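Local coordinates for epoxyqueuosine reductase (PDB 5D6S), which belongs to the QueG family of iron-sulfur proteins and binds cobalamin together with two 4Fe-4S clusters, at residues L105-I119 / I284-F296. Sequence-based numbering, arbitrary orientation.
Sequences LPQQPQKTEFKRGKI and IDPDLAMPELLPF. Unlike the reference sequence in segment 284-296: Asp-287 (reference Glu).
The side chain of Arg-116 reaches over Met-290 O, its guanidinium meeting Asp-287 at the edge and Glu-292 CG over one face. Arg-116 CB stands 3.7 Å from Pro-291 O, and CG and CD then run past Met-290 O. With CG anti to the carbonyl carbon (chi1 -65°), a bend at chi3 places Arg-116 NE to donate to Met-290 O at 2.8 Å, close to the guanidinium plane. Farther out, NH1 forms a salt bridge with Asp-287 OD1, the two flat groups turned 31° from each other. Glu-292 CG sits over the centre of the guanidinium, 3.6 Å from Arg-116 CZ; Pro-109 CB, from the same loop as the arginine, lies over the opposite face, offset toward the rim. The group thus has carbon on both faces while its edge is gripped by oxygens. The Glu-292 carboxylate lies off that plane and probably adds only a general electrostatic attraction; its OE1 instead accepts from Thr-112 OG1. Asp-287 N in turn donates to Asp-285 OD1, an N-cap bond at the start of the weakly bonded helix 286-289.

Backbone bonds from Leu-293 N to Lys-115 O (3.1 Å) and from Gly-117 N to Pro-291 O flank a single beta bridge between Arg-116 and Glu-292. Apolar contacts extend the join at both ends: Pro-295 CG makes a CH-pi contact with one face of the Phe-114 ring, 3.9 Å from its centroid, and Leu-105 CD1 meets Ile-284 CG2 at 3.8 Å. The contact fastens a long loop of the DUF1730 family region, between strand 93-100 and helix 128-144, to helices 286-289 and 293-296. Ile-119's side chain is about 9 Å from the bound cobalamin, and Leu-293 and Leu-294 touch helix 318-331 at Leu-329.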
ATOM      1  N   LEU A 105       4.002  16.374   2.355  1.00 77.02           N
ATOM      2  CA  LEU A 105       4.566  16.718   1.082  1.00 78.94           C
ATOM      3  C   LEU A 105       5.472  17.942   1.273  1.00 89.21           C
ATOM      4  O   LEU A 105       5.045  18.956   1.841  1.00 78.31           O
ATOM      5  CB  LEU A 105       3.450  16.983   0.066  1.00 87.96           C
ATOM      6  CG  LEU A 105       3.733  16.644  -1.407  1.00 86.55           C
ATOM      7  CD1 LEU A 105       4.015  15.172  -1.620  1.00 81.11           C
ATOM      8  CD2 LEU A 105       2.553  17.072  -2.278  1.00 92.38           C
ATOM      9  N   PRO A 106       6.733  17.844   0.818  1.00 97.07           N
ATOM     10  CA  PRO A 106       7.617  19.005   0.871  1.00 98.76           C
ATOM     11  C   PRO A 106       6.934  20.227   0.277  1.00106.66           C
ATOM     12  O   PRO A 106       6.733  21.228   0.958  1.00108.16           O
ATOM     13  CB  PRO A 106       8.822  18.590  -0.003  1.00 99.13           C
ATOM     14  CG  PRO A 106       8.795  17.098  -0.064  1.00 99.53           C
ATOM     15  CD  PRO A 106       7.379  16.663   0.201  1.00 98.37           C
ATOM     16  N   GLN A 107       6.567  20.108  -0.996  1.00119.47           N
ATOM     17  CA  GLN A 107       6.033  21.205  -1.781  1.00121.89           C
ATOM     18  C   GLN A 107       4.669  20.800  -2.318  1.00109.82           C
ATOM     19  O   GLN A 107       4.586  19.866  -3.117  1.00117.25           O
ATOM     20  CB  GLN A 107       7.008  21.512  -2.941  1.00128.41           C
ATOM     21  CG  GLN A 107       6.572  22.591  -3.933  1.00134.76           C
ATOM     22  CD  GLN A 107       6.924  24.015  -3.512  1.00139.78           C
ATOM     23  OE1 GLN A 107       7.338  24.818  -4.347  1.00136.22           O
ATOM     24  NE2 GLN A 107       6.762  24.337  -2.227  1.00140.88           N
ATOM     25  N   GLN A 108       3.611  21.493  -1.884  1.00 93.68           N
ATOM     26  CA  GLN A 108       2.263  21.292  -2.450  1.00 91.87           C
ATOM     27  C   GLN A 108       2.230  21.507  -3.977  1.00 97.20           C
ATOM     28  O   GLN A 108       3.016  22.294  -4.516  1.00101.34           O
ATOM     29  CB  GLN A 108       1.251  22.224  -1.798  1.00 88.87           C
ATOM     30  CG  GLN A 108       0.945  21.862  -0.365  1.00 94.61           C
ATOM     31  CD  GLN A 108       0.282  20.517  -0.258  1.00101.24           C
ATOM     32  OE1 GLN A 108       0.809  19.599   0.372  1.00115.33           O
ATOM     33  NE2 GLN A 108      -0.881  20.381  -0.880  1.00112.26           N
ATOM     34  N   PRO A 109       1.335  20.793  -4.684  1.00 97.69           N
ATOM     35  CA  PRO A 109       1.218  21.004  -6.121  1.00 94.54           C
ATOM     36  C   PRO A 109       0.367  22.240  -6.405  1.00 93.40           C
ATOM     37  O   PRO A 109      -0.416  22.678  -5.548  1.00 82.57           O
ATOM     38  CB  PRO A 109       0.512  19.742  -6.600  1.00 95.38           C
ATOM     39  CG  PRO A 109      -0.351  19.355  -5.451  1.00 95.54           C
ATOM     40  CD  PRO A 109       0.325  19.838  -4.192  1.00 99.37           C
ATOM     41  N   GLN A 110       0.510  22.795  -7.601  1.00 89.57           N
ATOM     42  CA  GLN A 110      -0.146  24.052  -7.894  1.00 91.47           C
ATOM     43  C   GLN A 110      -1.589  23.846  -8.334  1.00 82.60           C
ATOM     44  O   GLN A 110      -1.838  23.137  -9.294  1.00 82.85           O
ATOM     45  CB  GLN A 110       0.638  24.849  -8.943  1.00100.03           C
ATOM     46  CG  GLN A 110       0.786  26.309  -8.539  1.00109.73           C
ATOM     47  CD  GLN A 110       1.249  27.179  -9.680  1.00117.48           C
ATOM     48  OE1 GLN A 110       2.059  26.752 -10.505  1.00133.10           O
ATOM     49  NE2 GLN A 110       0.750  28.412  -9.732  1.00119.58           N
ATOM     50  N   LYS A 111      -2.526  24.492  -7.640  1.00 82.08           N
ATOM     51  CA  LYS A 111      -3.946  24.537  -8.039  1.00 83.18           C
ATOM     52  C   LYS A 111      -4.160  24.731  -9.568  1.00 77.82           C
ATOM     53  O   LYS A 111      -3.509  25.554 -10.191  1.00 68.88           O
ATOM     54  CB  LYS A 111      -4.649  25.631  -7.228  1.00 84.89           C
ATOM     55  CG  LYS A 111      -5.868  26.273  -7.875  1.00 96.99           C
ATOM     56  CD  LYS A 111      -7.184  25.851  -7.247  1.00105.59           C
ATOM     57  CE  LYS A 111      -8.297  26.781  -7.717  1.00118.15           C
ATOM     58  NZ  LYS A 111      -9.609  26.468  -7.093  1.00120.07           N
ATOM     59  N   THR A 112      -5.056  23.938 -10.158  1.00 76.50           N
ATOM     60  CA  THR A 112      -5.405  24.061 -11.581  1.00 70.16           C
ATOM     61  C   THR A 112      -6.905  24.022 -11.724  1.00 68.90           C
ATOM     62  O   THR A 112      -7.611  23.908 -10.713  1.00 67.08           O
ATOM     63  CB  THR A 112      -4.813  22.906 -12.408  1.00 72.71           C
ATOM     64  OG1 THR A 112      -3.491  22.651 -11.949  1.00 62.45           O
ATOM     65  CG2 THR A 112      -4.728  23.260 -13.910  1.00 83.15           C
ATOM     66  N   GLU A 113      -7.387  24.118 -12.969  1.00 66.58           N
ATOM     67  CA  GLU A 113      -8.792  23.760 -13.333  1.00 78.12           C
ATOM     68  C   GLU A 113      -9.264  22.418 -12.739  1.00 67.04           C
ATOM     69  O   GLU A 113     -10.411  22.286 -12.285  1.00 66.44           O
ATOM     70  CB  GLU A 113      -8.992  23.594 -14.849  1.00 79.80           C
ATOM     71  CG  GLU A 113      -8.234  24.502 -15.794  1.00 85.87           C
ATOM     72  CD  GLU A 113      -8.264  23.942 -17.212  1.00 92.17           C
ATOM     73  OE1 GLU A 113      -7.197  23.876 -17.859  1.00 79.70           O
ATOM     74  OE2 GLU A 113      -9.354  23.516 -17.655  1.00 96.63           O
ATOM     75  N   PHE A 114      -8.344  21.452 -12.769  1.00 59.83           N
ATOM     76  CA  PHE A 114      -8.611  20.056 -12.479  1.00 51.46           C
ATOM     77  C   PHE A 114      -8.430  19.670 -11.029  1.00 57.17           C
ATOM     78  O   PHE A 114      -7.342  19.849 -10.460  1.00 63.15           O
ATOM     79  CB  PHE A 114      -7.666  19.212 -13.290  1.00 50.48           C
ATOM     80  CG  PHE A 114      -7.827  19.398 -14.760  1.00 56.44           C
ATOM     81  CD1 PHE A 114      -9.086  19.224 -15.361  1.00 56.90           C
ATOM     82  CD2 PHE A 114      -6.738  19.737 -15.555  1.00 55.61           C
ATOM     83  CE1 PHE A 114      -9.245  19.395 -16.720  1.00 54.81           C
ATOM     84  CE2 PHE A 114      -6.893  19.903 -16.919  1.00 52.33           C
ATOM     85  CZ  PHE A 114      -8.143  19.734 -17.500  1.00 55.92           C
ATOM     86  N   LYS A 115      -9.479  19.105 -10.429  1.00 54.58           N
ATOM     87  CA  LYS A 115      -9.381  18.675  -9.035  1.00 54.16           C
ATOM     88  C   LYS A 115      -8.442  17.458  -8.947  1.00 50.14           C
ATOM     89  O   LYS A 115      -8.277  16.700  -9.903  1.00 51.95           O
ATOM     90  CB  LYS A 115     -10.753  18.400  -8.413  1.00 59.26           C
ATOM     91  CG  LYS A 115     -11.868  19.277  -8.957  1.00 74.74           C
ATOM     92  CD  LYS A 115     -13.019  19.493  -7.980  1.00 83.40           C
ATOM     93  CE  LYS A 115     -14.260  19.952  -8.737  1.00 91.75           C
ATOM     94  NZ  LYS A 115     -15.055  20.951  -7.982  1.00109.61           N
ATOM     95  N   ARG A 116      -7.856  17.281  -7.776  1.00 52.79           N
ATOM     96  CA  ARG A 116      -6.789  16.308  -7.566  1.00 55.35           C
ATOM     97  C   ARG A 116      -7.207  15.232  -6.547  1.00 55.63           C
ATOM     98  O   ARG A 116      -7.974  15.494  -5.625  1.00 55.00           O
ATOM     99  CB  ARG A 116      -5.531  17.006  -7.048  1.00 50.76           C
ATOM    100  CG  ARG A 116      -4.892  17.979  -8.012  1.00 57.50           C
ATOM    101  CD  ARG A 116      -3.682  18.700  -7.411  1.00 56.33           C
ATOM    102  NE  ARG A 116      -2.513  18.463  -8.256  1.00 58.70           N
ATOM    103  CZ  ARG A 116      -2.057  19.288  -9.183  1.00 62.83           C
ATOM    104  NH1 ARG A 116      -1.012  18.936  -9.923  1.00 62.95           N
ATOM    105  NH2 ARG A 116      -2.612  20.478  -9.365  1.00 71.47           N
ATOM    106  N   GLY A 117      -6.702  14.020  -6.742  1.00 53.58           N
ATOM    107  CA  GLY A 117      -6.838  12.970  -5.749  1.00 53.06           C
ATOM    108  C   GLY A 117      -5.534  12.834  -4.998  1.00 58.43           C
ATOM    109  O   GLY A 117      -4.525  13.431  -5.375  1.00 65.00           O
ATOM    110  N   LYS A 118      -5.564  12.081  -3.909  1.00 61.35           N
ATOM    111  CA  LYS A 118      -4.364  11.766  -3.138  1.00 65.76           C
ATOM    112  C   LYS A 118      -3.988  10.313  -3.371  1.00 61.99           C
ATOM    113  O   LYS A 118      -4.805   9.485  -3.722  1.00 77.63           O
ATOM    114  CB  LYS A 118      -4.575  11.971  -1.633  1.00 70.32           C
ATOM    115  CG  LYS A 118      -5.085  13.333  -1.177  1.00 81.84           C
ATOM    116  CD  LYS A 118      -5.600  13.251   0.268  1.00 91.85           C
ATOM    117  CE  LYS A 118      -6.413  14.468   0.687  1.00 99.06           C
ATOM    118  NZ  LYS A 118      -5.608  15.719   0.660  1.00 99.06           N
ATOM    119  N   ILE A 119      -2.747   9.999  -3.090  1.00 61.39           N
ATOM    120  CA  ILE A 119      -2.208   8.681  -3.320  1.00 64.14           C
ATOM    121  C   ILE A 119      -1.114   8.459  -2.259  1.00 59.91           C
ATOM    122  O   ILE A 119      -0.226   9.269  -2.121  1.00 47.58           O
ATOM    123  CB  ILE A 119      -1.676   8.549  -4.758  1.00 66.94           C
ATOM    124  CG1 ILE A 119      -0.701   7.337  -4.754  1.00 61.61           C
ATOM    125  CG2 ILE A 119      -1.130   9.911  -5.186  1.00 77.44           C
ATOM    126  CD1 ILE A 119       0.768   7.498  -5.089  1.00 67.32           C
ATOM    127  N   ILE A 284      10.384  13.616  -4.836  1.00 90.52           N
ATOM    128  CA  ILE A 284       8.927  13.574  -5.030  1.00 85.94           C
ATOM    129  C   ILE A 284       8.416  14.590  -6.053  1.00 81.74           C
ATOM    130  O   ILE A 284       8.535  15.804  -5.850  1.00 81.07           O
ATOM    131  CB  ILE A 284       8.163  13.907  -3.714  1.00 87.04           C
ATOM    132  CG1 ILE A 284       8.785  13.226  -2.490  1.00 87.76           C
ATOM    133  CG2 ILE A 284       6.690  13.551  -3.841  1.00 83.41           C
ATOM    134  CD1 ILE A 284       8.928  11.732  -2.601  1.00 85.67           C
ATOM    135  N   ASP A 285       7.811  14.100  -7.132  1.00 74.00           N
ATOM    136  CA  ASP A 285       6.988  14.957  -7.995  1.00 69.87           C
ATOM    137  C   ASP A 285       5.616  15.072  -7.353  1.00 68.04           C
ATOM    138  O   ASP A 285       4.912  14.073  -7.208  1.00 62.35           O
ATOM    139  CB  ASP A 285       6.856  14.367  -9.404  1.00 67.38           C
ATOM    140  CG  ASP A 285       6.135  15.296 -10.364  1.00 67.89           C
ATOM    141  OD1 ASP A 285       5.430  16.226  -9.899  1.00 69.98           O
ATOM    142  OD2 ASP A 285       6.262  15.100 -11.592  1.00 70.10           O
ATOM    143  N   PRO A 286       5.219  16.286  -6.956  1.00 69.18           N
ATOM    144  CA  PRO A 286       3.902  16.378  -6.307  1.00 68.99           C
ATOM    145  C   PRO A 286       2.706  16.040  -7.233  1.00 58.36           C
ATOM    146  O   PRO A 286       1.631  15.734  -6.735  1.00 54.80           O
ATOM    147  CB  PRO A 286       3.853  17.848  -5.821  1.00 70.28           C
ATOM    148  CG  PRO A 286       4.775  18.587  -6.740  1.00 62.40           C
ATOM    149  CD  PRO A 286       5.864  17.605  -7.103  1.00 64.26           C
ATOM    150  N   ASP A 287       2.900  16.116  -8.545  1.00 56.40           N
ATOM    151  CA  ASP A 287       1.841  15.782  -9.527  1.00 62.08           C
ATOM    152  C   ASP A 287       1.602  14.288  -9.671  1.00 60.28           C
ATOM    153  O   ASP A 287       0.565  13.862 -10.177  1.00 74.46           O
ATOM    154  CB  ASP A 287       2.171  16.359 -10.909  1.00 62.51           C
ATOM    155  CG  ASP A 287       1.849  17.839 -11.025  1.00 68.27           C
ATOM    156  OD1 ASP A 287       1.411  18.443 -10.028  1.00 71.22           O
ATOM    157  OD2 ASP A 287       2.038  18.405 -12.124  1.00 69.53           O
ATOM    158  N   LEU A 288       2.593  13.498  -9.283  1.00 62.71           N
ATOM    159  CA  LEU A 288       2.452  12.045  -9.170  1.00 57.68           C
ATOM    160  C   LEU A 288       1.948  11.648  -7.814  1.00 60.45           C
ATOM    161  O   LEU A 288       1.471  10.541  -7.645  1.00 73.92           O
ATOM    162  CB  LEU A 288       3.785  11.352  -9.366  1.00 58.03           C
ATOM    163  CG  LEU A 288       4.455  11.633 -10.701  1.00 60.29           C
ATOM    164  CD1 LEU A 288       5.557  10.615 -10.940  1.00 54.73           C
ATOM    165  CD2 LEU A 288       3.479  11.633 -11.866  1.00 60.62           C
ATOM    166  N   ALA A 289       2.073  12.532  -6.836  1.00 57.38           N
ATOM    167  CA  ALA A 289       1.612  12.235  -5.494  1.00 60.80           C
ATOM    168  C   ALA A 289       0.216  12.762  -5.250  1.00 63.80           C
ATOM    169  O   ALA A 289      -0.445  12.365  -4.294  1.00 66.96           O
ATOM    170  CB  ALA A 289       2.572  12.822  -4.467  1.00 61.76           C
ATOM    171  N   MET A 290      -0.224  13.693  -6.082  1.00 72.39           N
ATOM    172  CA  MET A 290      -1.571  14.264  -5.962  1.00 70.10           C
ATOM    173  C   MET A 290      -2.049  14.552  -7.371  1.00 60.57           C
ATOM    174  O   MET A 290      -2.109  15.700  -7.783  1.00 59.37           O
ATOM    175  CB  MET A 290      -1.549  15.515  -5.083  1.00 70.50           C
ATOM    176  CG  MET A 290      -1.308  15.172  -3.623  1.00 77.23           C
ATOM    177  SD  MET A 290      -1.735  16.471  -2.468  1.00 99.14           S
ATOM    178  CE  MET A 290      -1.534  15.601  -0.908  1.00 97.20           C
ATOM    179  N   PRO A 291      -2.361  13.483  -8.119  1.00 59.47           N
ATOM    180  CA  PRO A 291      -2.601  13.612  -9.537  1.00 54.54           C
ATOM    181  C   PRO A 291      -3.928  14.219  -9.876  1.00 51.25           C
ATOM    182  O   PRO A 291      -4.917  14.036  -9.171  1.00 62.06           O
ATOM    183  CB  PRO A 291      -2.513  12.174 -10.039  1.00 54.12           C
ATOM    184  CG  PRO A 291      -2.926  11.353  -8.887  1.00 52.15           C
ATOM    185  CD  PRO A 291      -2.507  12.085  -7.662  1.00 56.40           C
ATOM    186  N   GLU A 292      -3.913  14.987 -10.947  1.00 62.73           N
ATOM    187  CA  GLU A 292      -5.106  15.634 -11.460  1.00 63.78           C
ATOM    188  C   GLU A 292      -5.922  14.517 -12.097  1.00 53.46           C
ATOM    189  O   GLU A 292      -5.416  13.760 -12.927  1.00 56.05           O
ATOM    190  CB  GLU A 292      -4.727  16.723 -12.483  1.00 68.45           C
ATOM    191  CG  GLU A 292      -3.891  17.886 -11.911  1.00 68.65           C
ATOM    192  CD  GLU A 292      -3.378  18.835 -12.990  1.00 71.97           C
ATOM    193  OE1 GLU A 292      -3.930  19.954 -13.151  1.00 77.59           O
ATOM    194  OE2 GLU A 292      -2.453  18.438 -13.719  1.00 77.86           O
ATOM    195  N   LEU A 293      -7.175  14.402 -11.687  1.00 49.93           N
ATOM    196  CA  LEU A 293      -7.972  13.216 -11.979  1.00 46.10           C
ATOM    197  C   LEU A 293      -8.393  13.088 -13.445  1.00 47.41           C
ATOM    198  O   LEU A 293      -8.166  12.046 -14.047  1.00 47.23           O
ATOM    199  CB  LEU A 293      -9.198  13.174 -11.074  1.00 51.19           C
ATOM    200  CG  LEU A 293      -8.778  13.098  -9.581  1.00 51.72           C
ATOM    201  CD1 LEU A 293      -9.926  13.508  -8.672  1.00 51.46           C
ATOM    202  CD2 LEU A 293      -8.273  11.712  -9.238  1.00 50.60           C
ATOM    203  N   LEU A 294      -8.981  14.128 -14.035  1.00 42.55           N
ATOM    204  CA  LEU A 294      -9.473  14.007 -15.398  1.00 39.05           C
ATOM    205  C   LEU A 294      -8.322  13.805 -16.383  1.00 44.34           C
ATOM    206  O   LEU A 294      -8.460  13.021 -17.349  1.00 43.55           O
ATOM    207  CB  LEU A 294     -10.348  15.197 -15.785  1.00 40.91           C
ATOM    208  CG  LEU A 294     -11.709  15.214 -15.087  1.00 42.80           C
ATOM    209  CD1 LEU A 294     -12.305  16.613 -15.126  1.00 44.91           C
ATOM    210  CD2 LEU A 294     -12.646  14.187 -15.724  1.00 42.82           C
ATOM    211  N   PRO A 295      -7.177  14.481 -16.151  1.00 44.89           N
ATOM    212  CA  PRO A 295      -6.030  14.193 -17.029  1.00 49.39           C
ATOM    213  C   PRO A 295      -5.524  12.780 -16.806  1.00 53.19           C
ATOM    214  O   PRO A 295      -5.131  12.102 -17.767  1.00 51.15           O
ATOM    215  CB  PRO A 295      -4.973  15.222 -16.612  1.00 46.05           C
ATOM    216  CG  PRO A 295      -5.744  16.356 -16.018  1.00 51.13           C
ATOM    217  CD  PRO A 295      -6.980  15.724 -15.386  1.00 49.11           C
ATOM    218  N   PHE A 296      -5.572  12.322 -15.558  1.00 51.50           N
ATOM    219  CA  PHE A 296      -5.251  10.923 -15.256  1.00 50.31           C
ATOM    220  C   PHE A 296      -6.119   9.919 -16.026  1.00 51.80           C
ATOM    221  O   PHE A 296      -5.618   8.909 -16.514  1.00 50.70           O
ATOM    222  CB  PHE A 296      -5.406  10.657 -13.784  1.00 51.15           C
ATOM    223  CG  PHE A 296      -4.824   9.356 -13.350  1.00 55.51           C
ATOM    224  CD1 PHE A 296      -3.456   9.193 -13.282  1.00 53.45           C
ATOM    225  CD2 PHE A 296      -5.648   8.289 -13.020  1.00 61.65           C
ATOM    226  CE1 PHE A 296      -2.908   7.994 -12.891  1.00 54.24           C
ATOM    227  CE2 PHE A 296      -5.113   7.093 -12.604  1.00 57.18           C
ATOM    228  CZ  PHE A 296      -3.739   6.948 -12.532  1.00 58.56           C
TER